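Local coordinates for protein Dok-7 (Mus musculus, PDB 3ML4) that acts as a dimeric cytoplasmic adaptor that binds phosphoinositides and the receptor kinase MuSK, activating the kinase at the neuromuscular synapse, at residues I66-E70 with T134-C138; F118-A123 with F187-E192; L128-A133 with V143-D147; L158-Y164 with F200-R205. One frame throughout, in Å; residues are numbered along the deposited sequence.

Contact 1 of 4, residues I66-E70 with T134-C138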
loop_
_atom_site.group_PDB
_atom_site.type_symbol
_atom_site.label_atom_id
_atom_site.label_comp_id
_atom_site.label_asym_id
_atom_site.label_seq_id
_atom_site.Cartn_x
_atom_site.Cartn_y
_atom_site.Cartn_z
ATOM N N ILE B 66 -4.891 1.088 -10.701
ATOM C CA ILE B 66 -3.871 1.787 -11.479
ATOM C C ILE B 66 -2.735 0.852 -11.913
ATOM O O ILE B 66 -2.175 0.123 -11.088
ATOM C CB ILE B 66 -3.299 2.989 -10.683
ATOM C CG1 ILE B 66 -4.432 3.944 -10.273
ATOM C CG2 ILE B 66 -2.221 3.717 -11.488
ATOM C CD1 ILE B 66 -4.024 5.045 -9.316
ATOM N N CYS B 67 -2.408 0.896 -13.210
ATOM C CA CYS B 67 -1.366 0.072 -13.841
ATOM C C CYS B 67 -0.105 0.844 -14.221
ATOM O O CYS B 67 0.953 0.241 -14.434
ATOM C CB CYS B 67 -1.892 -0.543 -15.128
ATOM S SG CYS B 67 -3.319 -1.545 -14.926
ATOM N N GLY B 68 -0.233 2.162 -14.354
ATOM C CA GLY B 68 0.884 2.994 -14.769
ATOM C C GLY B 68 0.503 4.397 -15.177
ATOM O O GLY B 68 -0.675 4.727 -15.303
ATOM N N LEU B 69 1.527 5.223 -15.371
ATOM C CA LEU B 69 1.364 6.586 -15.852
ATOM C C LEU B 69 2.131 6.805 -17.144
ATOM O O LEU B 69 3.175 6.195 -17.366
ATOM C CB LEU B 69 1.831 7.580 -14.795
ATOM C CG LEU B 69 0.756 8.013 -13.800
ATOM C CD1 LEU B 69 0.724 7.093 -12.592
ATOM C CD2 LEU B 69 1.026 9.432 -13.368
ATOM N N GLU B 70 1.614 7.695 -17.982
ATOM C CA GLU B 70 2.196 7.977 -19.293
ATOM C C GLU B 70 1.761 9.383 -19.732
ATOM O O GLU B 70 0.581 9.603 -20.011
ATOM C CB GLU B 70 1.762 6.886 -20.290
ATOM C CG GLU B 70 1.839 7.232 -21.768
ATOM C CD GLU B 70 3.123 6.805 -22.427
ATOM O OE1 GLU B 70 3.347 5.588 -22.552
ATOM O OE2 GLU B 70 3.898 7.689 -22.844
ATOM N N THR B 134 3.870 0.363 -24.604
ATOM C CA THR B 134 4.633 0.797 -23.443
ATOM C C THR B 134 4.485 -0.202 -22.302
ATOM O O THR B 134 3.373 -0.556 -21.924
ATOM C CB THR B 134 4.274 2.250 -23.026
ATOM O OG1 THR B 134 4.804 2.524 -21.727
ATOM C CG2 THR B 134 2.773 2.447 -22.996
ATOM N N LEU B 135 5.613 -0.681 -21.785
ATOM C CA LEU B 135 5.596 -1.623 -20.667
ATOM C C LEU B 135 5.575 -0.873 -19.344
ATOM O O LEU B 135 6.428 -0.017 -19.103
ATOM C CB LEU B 135 6.806 -2.566 -20.717
ATOM C CG LEU B 135 6.837 -3.663 -19.642
ATOM C CD1 LEU B 135 5.877 -4.806 -19.966
ATOM C CD2 LEU B 135 8.248 -4.193 -19.454
ATOM N N HIS B 136 4.603 -1.194 -18.494
ATOM C CA HIS B 136 4.491 -0.560 -17.176
ATOM C C HIS B 136 4.710 -1.534 -16.027
ATOM O O HIS B 136 4.094 -2.599 -15.973
ATOM C CB HIS B 136 3.128 0.113 -17.001
ATOM C CG HIS B 136 2.874 1.227 -17.963
ATOM N ND1 HIS B 136 3.100 2.548 -17.647
ATOM C CD2 HIS B 136 2.411 1.219 -19.236
ATOM C CE1 HIS B 136 2.790 3.307 -18.683
ATOM N NE2 HIS B 136 2.368 2.525 -19.660
ATOM N N LEU B 137 5.594 -1.163 -15.111
ATOM C CA LEU B 137 5.702 -1.875 -13.851
ATOM C C LEU B 137 5.030 -1.027 -12.785
ATOM O O LEU B 137 5.432 0.112 -12.550
ATOM C CB LEU B 137 7.160 -2.165 -13.501
ATOM C CG LEU B 137 7.417 -2.977 -12.230
ATOM C CD1 LEU B 137 8.458 -4.061 -12.466
ATOM C CD2 LEU B 137 7.849 -2.066 -11.095
ATOM N N CYS B 138 3.981 -1.573 -12.179
ATOM C CA CYS B 138 3.284 -0.904 -11.083
ATOM C C CYS B 138 3.326 -1.754 -9.816
ATOM O O CYS B 138 2.425 -2.557 -9.565
ATOM C CB CYS B 138 1.841 -0.587 -11.464
ATOM S SG CYS B 138 1.038 0.575 -10.338
HETATM O O HOH W 1 4.242 3.831 -15.581
#
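The imidazole of His136 meets 66-70 mainly at its edge. Leu69 O lies near the ring plane, 3.2 Å from His136 CE1, and Glu70 CB touches the same edge. Water 1 is also in plane: it stands 2.7 Å from His136 ND1 and accepts from Leu69 N at 3.1 Å, linking ring and backbone where no direct hydrogen bond is clear. Gly68 CA, 3.7 Å from His136 ND1, and Cys67 O approach obliquely. Ile85, Arg117 and Ala145 also touch the His136 side chain. The contact joins two domains, with strand 59-71 of the PH sheet running against strand 133-138 of the PTB sheet; the segment axes come within 5.8 Å at an angle of 124°. Cys67 and Gly68 form a classic beta bulge opposite Ile85, and the Cys67 carbonyl oxygen turns to the PTB strand, 3.2 Å from Cys138 CB. There Cys138 SG, anti to its own N (chi1 -166°), lies against Ile66 O. Beyond the histidine, Glu70 and Thr134 approach from opposite directions, Glu70 OE1 packing 3.2 Å from the Thr134 CG2 methyl.

Contact 2 of 4, residues F118-A123 with F187-E192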
loop_
_atom_site.group_PDB
_atom_site.type_symbol
_atom_site.label_atom_id
_atom_site.label_comp_id
_atom_site.label_asym_id
_atom_site.label_seq_id
_atom_site.Cartn_x
_atom_site.Cartn_y
_atom_site.Cartn_z
ATOM N N PHE B 118 8.508 1.865 -19.956
ATOM C CA PHE B 118 9.505 1.752 -21.019
ATOM C C PHE B 118 8.816 1.582 -22.363
ATOM O O PHE B 118 7.993 0.677 -22.531
ATOM C CB PHE B 118 10.414 0.549 -20.778
ATOM C CG PHE B 118 11.065 0.525 -19.419
ATOM C CD1 PHE B 118 12.372 0.962 -19.256
ATOM C CD2 PHE B 118 10.375 0.041 -18.304
ATOM C CE1 PHE B 118 12.987 0.927 -18.000
ATOM C CE2 PHE B 118 10.975 0.010 -17.055
ATOM C CZ PHE B 118 12.288 0.452 -16.905
ATOM N N HIS B 119 9.140 2.463 -23.313
ATOM C CA HIS B 119 8.655 2.340 -24.686
ATOM C C HIS B 119 9.281 1.113 -25.350
ATOM O O HIS B 119 10.505 1.028 -25.495
ATOM C CB HIS B 119 8.978 3.595 -25.501
ATOM C CG HIS B 119 8.186 4.808 -25.109
ATOM N ND1 HIS B 119 8.769 6.027 -24.829
ATOM C CD2 HIS B 119 6.854 4.976 -24.914
ATOM C CE1 HIS B 119 7.830 6.901 -24.507
ATOM N NE2 HIS B 119 6.661 6.288 -24.547
ATOM N N VAL B 120 8.435 0.162 -25.738
ATOM C CA VAL B 120 8.879 -1.098 -26.344
ATOM C C VAL B 120 8.120 -1.445 -27.636
ATOM O O VAL B 120 7.089 -0.842 -27.953
ATOM C CB VAL B 120 8.747 -2.299 -25.354
ATOM C CG1 VAL B 120 9.507 -2.029 -24.042
ATOM C CG2 VAL B 120 7.274 -2.630 -25.083
ATOM N N THR B 121 8.650 -2.419 -28.372
ATOM C CA THR B 121 7.986 -3.001 -29.526
ATOM C C THR B 121 7.746 -4.473 -29.234
ATOM O O THR B 121 8.696 -5.226 -29.015
ATOM C CB THR B 121 8.853 -2.879 -30.791
ATOM O OG1 THR B 121 9.404 -1.555 -30.878
ATOM C CG2 THR B 121 8.035 -3.193 -32.040
ATOM N N VAL B 122 6.480 -4.876 -29.226
ATOM C CA VAL B 122 6.108 -6.259 -28.934
ATOM C C VAL B 122 6.276 -7.132 -30.182
ATOM O O VAL B 122 5.650 -6.884 -31.212
ATOM C CB VAL B 122 4.651 -6.377 -28.366
ATOM C CG1 VAL B 122 4.293 -7.835 -28.042
ATOM C CG2 VAL B 122 4.470 -5.500 -27.126
ATOM N N ALA B 123 7.121 -8.156 -30.073
ATOM C CA ALA B 123 7.396 -9.078 -31.182
ATOM C C ALA B 123 6.182 -9.930 -31.548
ATOM O O ALA B 123 5.455 -10.386 -30.659
ATOM C CB ALA B 123 8.580 -9.977 -30.842
ATOM N N PHE B 187 8.473 -11.498 -25.969
ATOM C CA PHE B 187 9.671 -10.851 -26.500
ATOM C C PHE B 187 9.433 -9.385 -26.808
ATOM O O PHE B 187 8.509 -9.046 -27.544
ATOM C CB PHE B 187 10.114 -11.541 -27.792
ATOM C CG PHE B 187 10.510 -12.976 -27.625
ATOM C CD1 PHE B 187 11.851 -13.342 -27.666
ATOM C CD2 PHE B 187 9.546 -13.969 -27.455
ATOM C CE1 PHE B 187 12.225 -14.667 -27.525
ATOM C CE2 PHE B 187 9.907 -15.300 -27.306
ATOM C CZ PHE B 187 11.247 -15.650 -27.344
ATOM N N LEU B 188 10.286 -8.520 -26.270
ATOM C CA LEU B 188 10.173 -7.081 -26.503
ATOM C C LEU B 188 11.479 -6.499 -27.022
ATOM O O LEU B 188 12.556 -6.906 -26.592
ATOM C CB LEU B 188 9.753 -6.342 -25.221
ATOM C CG LEU B 188 8.619 -6.896 -24.346
ATOM C CD1 LEU B 188 8.431 -6.036 -23.089
ATOM C CD2 LEU B 188 7.311 -7.009 -25.116
ATOM N N SER B 189 11.359 -5.550 -27.950
ATOM C CA SER B 189 12.485 -4.767 -28.445
ATOM C C SER B 189 12.545 -3.441 -27.704
ATOM O O SER B 189 11.544 -2.728 -27.604
ATOM C CB SER B 189 12.358 -4.496 -29.951
ATOM O OG SER B 189 12.686 -5.644 -30.715
ATOM N N SER B 190 13.729 -3.122 -27.189
ATOM C CA SER B 190 13.996 -1.851 -26.531
ATOM C C SER B 190 15.483 -1.699 -26.286
ATOM O O SER B 190 16.218 -2.687 -26.277
ATOM C CB SER B 190 13.261 -1.766 -25.195
ATOM O OG SER B 190 13.567 -0.546 -24.545
ATOM N N ALA B 191 15.919 -0.459 -26.068
ATOM C CA ALA B 191 17.316 -0.187 -25.728
ATOM C C ALA B 191 17.546 -0.129 -24.201
ATOM O O ALA B 191 18.613 0.289 -23.739
ATOM C CB ALA B 191 17.792 1.105 -26.415
ATOM N N GLU B 192 16.556 -0.565 -23.424
ATOM C CA GLU B 192 16.624 -0.435 -21.968
ATOM C C GLU B 192 16.431 -1.763 -21.227
ATOM O O GLU B 192 15.943 -1.790 -20.099
ATOM C CB GLU B 192 15.610 0.614 -21.483
ATOM C CG GLU B 192 15.784 1.995 -22.105
ATOM C CD GLU B 192 14.659 2.930 -21.743
ATOM O OE1 GLU B 192 13.514 2.669 -22.164
ATOM O OE2 GLU B 192 14.913 3.931 -21.038
#
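In the PTB sheet the first strand, 115-122, runs antiparallel beside the last, 184-189, and the chain then leads through a short loop into helix 193-203. Thr121 and Ser189 form a hydrogen-bonded pair: Thr121 N reaches Ser189 O at 3.0 Å, and Ser189 N returns to Thr121 O at 2.9 Å. Val122 and Leu188 are the neighbouring non-hydrogen-bonded pair, and Ala123 N closes the series on Phe187 O at 3.0 Å. Opposite faces of the sheet differ in character. Thr121 and Ser189 lie on the exposed one, whereas Val122 and Leu188 are buried side by side, pointing the same way, with Val122 CG2 3.8 Å from Leu188 CD2. The other methyl, Leu188 CD1, meets Val120 CG2 at 4.1 Å, so the two branches of one leucine serve two valines. Past the pairing the two chains diverge, and Ser190 OG accepts from Glu192 N at 3.2 Å, an ST turn leading to Glu192 at the N-cap position. Met196 and Leu199 of that helix pack on Phe118. At the ring's edge, near its plane and with the carboxylate turned 74° from it, Glu192 OE1 lies 3.6 Å from Phe118 CD1.

Contact 3 of 4, residues L128-A133 with V143-D147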
loop_
_atom_site.group_PDB
_atom_site.type_symbol
_atom_site.label_atom_id
_atom_site.label_comp_id
_atom_site.label_asym_id
_atom_site.label_seq_id
_atom_site.Cartn_x
_atom_site.Cartn_y
_atom_site.Cartn_z
ATOM N N LEU B 128 -0.093 -11.754 -27.667
ATOM C CA LEU B 128 -0.030 -10.290 -27.639
ATOM C C LEU B 128 0.014 -9.687 -29.037
ATOM O O LEU B 128 0.694 -10.200 -29.930
ATOM C CB LEU B 128 1.206 -9.807 -26.865
ATOM C CG LEU B 128 1.477 -10.207 -25.411
ATOM C CD1 LEU B 128 2.886 -9.800 -25.034
ATOM C CD2 LEU B 128 0.474 -9.583 -24.453
ATOM N N GLU B 129 -0.710 -8.587 -29.212
ATOM C CA GLU B 129 -0.630 -7.793 -30.422
ATOM C C GLU B 129 0.776 -7.224 -30.567
ATOM O O GLU B 129 1.363 -6.736 -29.600
ATOM C CB GLU B 129 -1.648 -6.658 -30.366
ATOM C CG GLU B 129 -1.841 -5.932 -31.689
ATOM C CD GLU B 129 -2.739 -4.709 -31.574
ATOM O OE1 GLU B 129 -3.240 -4.413 -30.464
ATOM O OE2 GLU B 129 -2.945 -4.043 -32.613
ATOM N N SER B 130 1.308 -7.289 -31.777
ATOM C CA SER B 130 2.637 -6.761 -32.059
ATOM C C SER B 130 2.622 -5.252 -32.337
ATOM O O SER B 130 1.557 -4.666 -32.561
ATOM C CB SER B 130 3.268 -7.520 -33.233
ATOM O OG SER B 130 2.498 -7.385 -34.411
ATOM N N GLY B 131 3.809 -4.641 -32.310
ATOM C CA GLY B 131 3.991 -3.222 -32.626
ATOM C C GLY B 131 4.368 -2.387 -31.414
ATOM O O GLY B 131 4.462 -2.919 -30.304
ATOM N N PRO B 132 4.576 -1.064 -31.611
ATOM C CA PRO B 132 4.884 -0.160 -30.499
ATOM C C PRO B 132 3.893 -0.286 -29.341
ATOM O O PRO B 132 2.686 -0.450 -29.554
ATOM C CB PRO B 132 4.781 1.226 -31.138
ATOM C CG PRO B 132 5.145 0.990 -32.561
ATOM C CD PRO B 132 4.536 -0.342 -32.897
ATOM N N ALA B 133 4.421 -0.228 -28.125
ATOM C CA ALA B 133 3.628 -0.324 -26.907
ATOM C C ALA B 133 4.470 0.217 -25.777
ATOM O O ALA B 133 5.651 0.495 -25.958
ATOM C CB ALA B 133 3.259 -1.760 -26.630
ATOM N N VAL B 143 2.280 -4.716 -16.725
ATOM C CA VAL B 143 1.249 -4.431 -17.702
ATOM C C VAL B 143 1.878 -3.967 -19.013
ATOM O O VAL B 143 2.908 -3.292 -19.018
ATOM C CB VAL B 143 0.238 -3.391 -17.127
ATOM C CG1 VAL B 143 -0.277 -2.419 -18.178
ATOM C CG2 VAL B 143 -0.908 -4.103 -16.443
ATOM N N LEU B 144 1.266 -4.365 -20.120
ATOM C CA LEU B 144 1.568 -3.776 -21.416
ATOM C C LEU B 144 0.398 -2.902 -21.845
ATOM O O LEU B 144 -0.756 -3.277 -21.651
ATOM C CB LEU B 144 1.871 -4.861 -22.461
ATOM C CG LEU B 144 3.355 -5.190 -22.660
ATOM C CD1 LEU B 144 3.546 -6.497 -23.416
ATOM C CD2 LEU B 144 4.088 -4.056 -23.374
ATOM N N ALA B 145 0.696 -1.740 -22.415
ATOM C CA ALA B 145 -0.352 -0.784 -22.788
ATOM C C ALA B 145 -0.151 -0.188 -24.175
ATOM O O ALA B 145 0.976 0.080 -24.592
ATOM C CB ALA B 145 -0.476 0.321 -21.736
ATOM N N ARG B 146 -1.267 0.024 -24.868
ATOM C CA ARG B 146 -1.285 0.470 -26.258
ATOM C C ARG B 146 -2.323 1.544 -26.488
ATOM O O ARG B 146 -3.308 1.645 -25.747
ATOM C CB ARG B 146 -1.672 -0.685 -27.174
ATOM C CG ARG B 146 -0.541 -1.386 -27.846
ATOM C CD ARG B 146 -1.092 -2.405 -28.827
ATOM N NE ARG B 146 -1.450 -1.789 -30.099
ATOM C CZ ARG B 146 -0.627 -1.679 -31.134
ATOM N NH1 ARG B 146 0.614 -2.147 -31.056
ATOM N NH2 ARG B 146 -1.045 -1.099 -32.249
ATOM N N ASP B 147 -2.106 2.302 -27.562
ATOM C CA ASP B 147 -3.070 3.264 -28.102
ATOM C C ASP B 147 -3.289 4.492 -27.222
ATOM O O ASP B 147 -2.748 4.608 -26.118
ATOM C CB ASP B 147 -4.429 2.607 -28.429
ATOM C CG ASP B 147 -4.295 1.258 -29.126
ATOM O OD1 ASP B 147 -3.247 0.993 -29.753
ATOM O OD2 ASP B 147 -5.253 0.457 -29.045
HETATM O O HOH W 2 1.731 -3.678 -29.014
#
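Leu128 opens the contact with an apolar touch: its CD1 methyl lies 3.7 Å from Leu144 CD1, the two side chains crossing at about a right angle. Glu129 turns to the charged end of the opposite strand. With CG anti to the backbone N (chi1 -169°) and the rest of the chain extended, its carboxylate comes over one face of the Arg146 guanidinium, the two planes 35° apart. Glu129 OE1 is 3.2 Å from Arg146 NE, but well out of the guanidinium plane, so this salt bridge rests on charge and not on a directed N-H. Arg146 NE also makes a weak hydrogen bond with Asp147 OD1, which extends the pair to a three-residue network. Ser130 contributes its carbonyl: Ser130 O is 3.1 Å from Arg146 NH1, at an angle too poor for a hydrogen bond. Gly131 CA lies at the guanidinium edge. Water 2 sits in the guanidinium plane, accepts from Arg146 NH1 at 2.8 Å, and has Glu129 O and Gly131 O within donating distance, with more acceptors in reach than it has protons. At Pro132 the chain turns a corner; Ala133 then falls into line with the strand, its CB 4.1 Å from Leu144 CD2 and its CA 3.5 Å from Ala145 O. The segment is the end of the loop that follows strand 115-122; Gly131 pairs with Val122, whose side chain touches Leu128 and Ala133, before the chain enters strand 133-138 beside strand 141-146, and Met153 of strand 151-157 packs on Ala133, Leu144 and Arg146.

Contact 4 of 4, residues L158-Y164 with F200-R205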
loop_
_atom_site.group_PDB
_atom_site.type_symbol
_atom_site.label_atom_id
_atom_site.label_comp_id
_atom_site.label_asym_id
_atom_site.label_seq_id
_atom_site.Cartn_x
_atom_site.Cartn_y
_atom_site.Cartn_z
ATOM N N LEU B 158 4.207 -9.904 -11.034
ATOM C CA LEU B 158 5.644 -10.189 -11.075
ATOM C C LEU B 158 6.029 -11.508 -10.392
ATOM O O LEU B 158 6.949 -12.191 -10.836
ATOM C CB LEU B 158 6.450 -9.029 -10.491
ATOM C CG LEU B 158 7.333 -8.299 -11.506
ATOM C CD1 LEU B 158 6.516 -7.429 -12.456
ATOM C CD2 LEU B 158 8.384 -7.472 -10.788
ATOM N N SER B 159 5.304 -11.867 -9.334
ATOM C CA SER B 159 5.573 -13.089 -8.576
ATOM C C SER B 159 5.206 -14.376 -9.339
ATOM O O SER B 159 5.512 -15.488 -8.889
ATOM C CB SER B 159 4.870 -13.038 -7.208
ATOM O OG SER B 159 3.466 -12.907 -7.355
ATOM N N ASP B 160 4.566 -14.216 -10.495
ATOM C CA ASP B 160 4.134 -15.350 -11.304
ATOM C C ASP B 160 5.009 -15.546 -12.547
ATOM O O ASP B 160 4.745 -16.418 -13.375
ATOM C CB ASP B 160 2.664 -15.183 -11.691
ATOM C CG ASP B 160 1.736 -15.187 -10.489
ATOM O OD1 ASP B 160 2.155 -15.646 -9.404
ATOM O OD2 ASP B 160 0.580 -14.742 -10.625
ATOM N N LEU B 161 6.051 -14.730 -12.667
ATOM C CA LEU B 161 7.036 -14.862 -13.739
ATOM C C LEU B 161 8.111 -15.883 -13.372
ATOM O O LEU B 161 8.728 -15.778 -12.313
ATOM C CB LEU B 161 7.690 -13.506 -14.011
ATOM C CG LEU B 161 7.196 -12.580 -15.122
ATOM C CD1 LEU B 161 5.700 -12.705 -15.419
ATOM C CD2 LEU B 161 7.563 -11.155 -14.751
ATOM N N ARG B 162 8.329 -16.867 -14.245
ATOM C CA ARG B 162 9.372 -17.882 -14.028
ATOM C C ARG B 162 10.749 -17.278 -14.225
ATOM O O ARG B 162 11.629 -17.414 -13.379
ATOM C CB ARG B 162 9.240 -19.054 -15.004
ATOM C CG ARG B 162 7.898 -19.748 -15.030
ATOM C CD ARG B 162 8.049 -21.204 -15.459
ATOM N NE ARG B 162 6.769 -21.799 -15.852
ATOM C CZ ARG B 162 6.526 -23.106 -15.891
ATOM N NH1 ARG B 162 7.469 -23.978 -15.549
ATOM N NH2 ARG B 162 5.332 -23.543 -16.263
ATOM N N ARG B 163 10.911 -16.612 -15.363
ATOM C CA ARG B 163 12.205 -16.168 -15.846
ATOM C C ARG B 163 12.050 -14.835 -16.551
ATOM O O ARG B 163 10.951 -14.469 -16.980
ATOM C CB ARG B 163 12.768 -17.204 -16.830
ATOM C CG ARG B 163 13.599 -18.310 -16.192
ATOM C CD ARG B 163 13.111 -19.711 -16.575
ATOM N NE ARG B 163 12.896 -19.876 -18.013
ATOM C CZ ARG B 163 13.641 -20.641 -18.811
ATOM N NH1 ARG B 163 14.665 -21.331 -18.319
ATOM N NH2 ARG B 163 13.355 -20.721 -20.109
ATOM N N TYR B 164 13.158 -14.114 -16.659
ATOM C CA TYR B 164 13.224 -12.876 -17.421
ATOM C C TYR B 164 14.688 -12.506 -17.594
ATOM O O TYR B 164 15.538 -12.977 -16.841
ATOM C CB TYR B 164 12.462 -11.739 -16.720
ATOM C CG TYR B 164 12.975 -11.431 -15.331
ATOM C CD1 TYR B 164 14.122 -10.665 -15.146
ATOM C CD2 TYR B 164 12.311 -11.911 -14.203
ATOM C CE1 TYR B 164 14.603 -10.397 -13.883
ATOM C CE2 TYR B 164 12.782 -11.637 -12.923
ATOM C CZ TYR B 164 13.927 -10.884 -12.772
ATOM O OH TYR B 164 14.399 -10.608 -11.513
ATOM N N PHE B 200 13.534 -5.421 -12.353
ATOM C CA PHE B 200 12.937 -6.714 -12.034
ATOM C C PHE B 200 13.684 -7.425 -10.902
ATOM O O PHE B 200 13.066 -7.894 -9.945
ATOM C CB PHE B 200 12.899 -7.591 -13.289
ATOM C CG PHE B 200 11.669 -7.408 -14.144
ATOM C CD1 PHE B 200 11.128 -6.142 -14.377
ATOM C CD2 PHE B 200 11.070 -8.509 -14.744
ATOM C CE1 PHE B 200 9.995 -5.979 -15.180
ATOM C CE2 PHE B 200 9.935 -8.361 -15.545
ATOM C CZ PHE B 200 9.398 -7.092 -15.764
ATOM N N ASP B 201 15.009 -7.481 -11.007
ATOM C CA ASP B 201 15.861 -8.097 -9.986
ATOM C C ASP B 201 15.654 -7.483 -8.607
ATOM O O ASP B 201 15.645 -8.188 -7.592
ATOM C CB ASP B 201 17.340 -7.975 -10.375
ATOM C CG ASP B 201 17.718 -8.863 -11.551
ATOM O OD1 ASP B 201 16.979 -9.826 -11.857
ATOM O OD2 ASP B 201 18.762 -8.593 -12.170
ATOM N N CYS B 202 15.509 -6.163 -8.582
ATOM C CA CYS B 202 15.353 -5.436 -7.343
ATOM C C CYS B 202 13.994 -5.703 -6.708
ATOM O O CYS B 202 13.931 -6.094 -5.541
ATOM C CB CYS B 202 15.570 -3.944 -7.574
ATOM S SG CYS B 202 17.301 -3.492 -7.821
ATOM N N ILE B 203 12.918 -5.514 -7.473
ATOM C CA ILE B 203 11.555 -5.628 -6.928
ATOM C C ILE B 203 11.259 -7.024 -6.350
ATOM O O ILE B 203 10.778 -7.142 -5.217
ATOM C CB ILE B 203 10.450 -5.165 -7.945
ATOM C CG1 ILE B 203 10.201 -3.656 -7.856
ATOM C CG2 ILE B 203 9.110 -5.816 -7.635
ATOM C CD1 ILE B 203 11.341 -2.758 -8.292
ATOM N N VAL B 204 11.573 -8.070 -7.116
ATOM C CA VAL B 204 11.286 -9.449 -6.691
ATOM C C VAL B 204 12.075 -9.857 -5.445
ATOM O O VAL B 204 11.746 -10.843 -4.787
ATOM C CB VAL B 204 11.470 -10.489 -7.837
ATOM C CG1 VAL B 204 10.597 -10.122 -9.036
ATOM C CG2 VAL B 204 12.940 -10.633 -8.241
ATOM N N ARG B 205 13.105 -9.081 -5.125
ATOM C CA ARG B 205 13.886 -9.286 -3.906
ATOM C C ARG B 205 13.560 -8.244 -2.837
ATOM O O ARG B 205 14.210 -8.196 -1.791
ATOM C CB ARG B 205 15.385 -9.294 -4.225
ATOM C CG ARG B 205 15.804 -10.480 -5.060
ATOM C CD ARG B 205 17.223 -10.355 -5.588
ATOM N NE ARG B 205 17.611 -11.615 -6.209
ATOM C CZ ARG B 205 17.366 -11.942 -7.475
ATOM N NH1 ARG B 205 16.755 -11.086 -8.288
ATOM N NH2 ARG B 205 17.745 -13.128 -7.930
#
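The C-terminal helix of the PTB domain, 193-203, packs here against the 3-10 turn 158-160 and the start of strand 161-167, outermost in this chain's sheet. The dense part centres on Tyr164 and Phe200. The phenylalanine directs its edge at the tyrosine face in a T-shaped pair, centroids 5.0 Å apart and planes at 75°, while Phe200 CB forms a CH-pi contact 3.7 Å from the centroid of the Tyr164 ring. With chi1 at 59°, Tyr164 CG sits between backbone N and carbonyl carbon, which lays one ring face against Phe200 CB and CD2. Leu161 CD2 touches Phe200 CE2 at 3.8 Å, and Leu158 CD2 meets Ile203 CG2 at 3.6 Å. Between the two segments the fit is looser at Arg205, where the peptide and the second subunit take over: Arg205 NH1 stands 4.0 Å from Tyr164 OH and forms only a long salt bridge with Asp201 OD1. The MuSK peptide adds an antiparallel strand alongside Arg163 and Tyr164, the beta augmentation by which PTB domains take up ligands. A polar peptide side chain also hydrogen-bonds Asp201 OD1, the same oxygen that accepts from Tyr164 OH at 2.7 Å through its anti lone pair.

The PTB strands of contacts 1, 2 and 3 are neighbours in one sheet. Leu135 N reaches Phe118 O at 2.8 Å, probably a hydrogen bond between contacts 1 and 2; Thr134 N to Ala145 O at 2.9 Å probably joins contacts 1 and 3, and Ala133 N to Val120 O at 2.7 Å contacts 2 and 3. Contact 1 faces the PH domain, and from the opposite side of its PTB strand Leu137 CD1 reaches Phe200 CE1 of contact 4 at 3.7 Å. Contact 4 adjoins the MuSK peptide. Its nearest atoms are about 6 Å from contact 2 and about 7 Å from contact 3, whose centre is about 20 Å from its own.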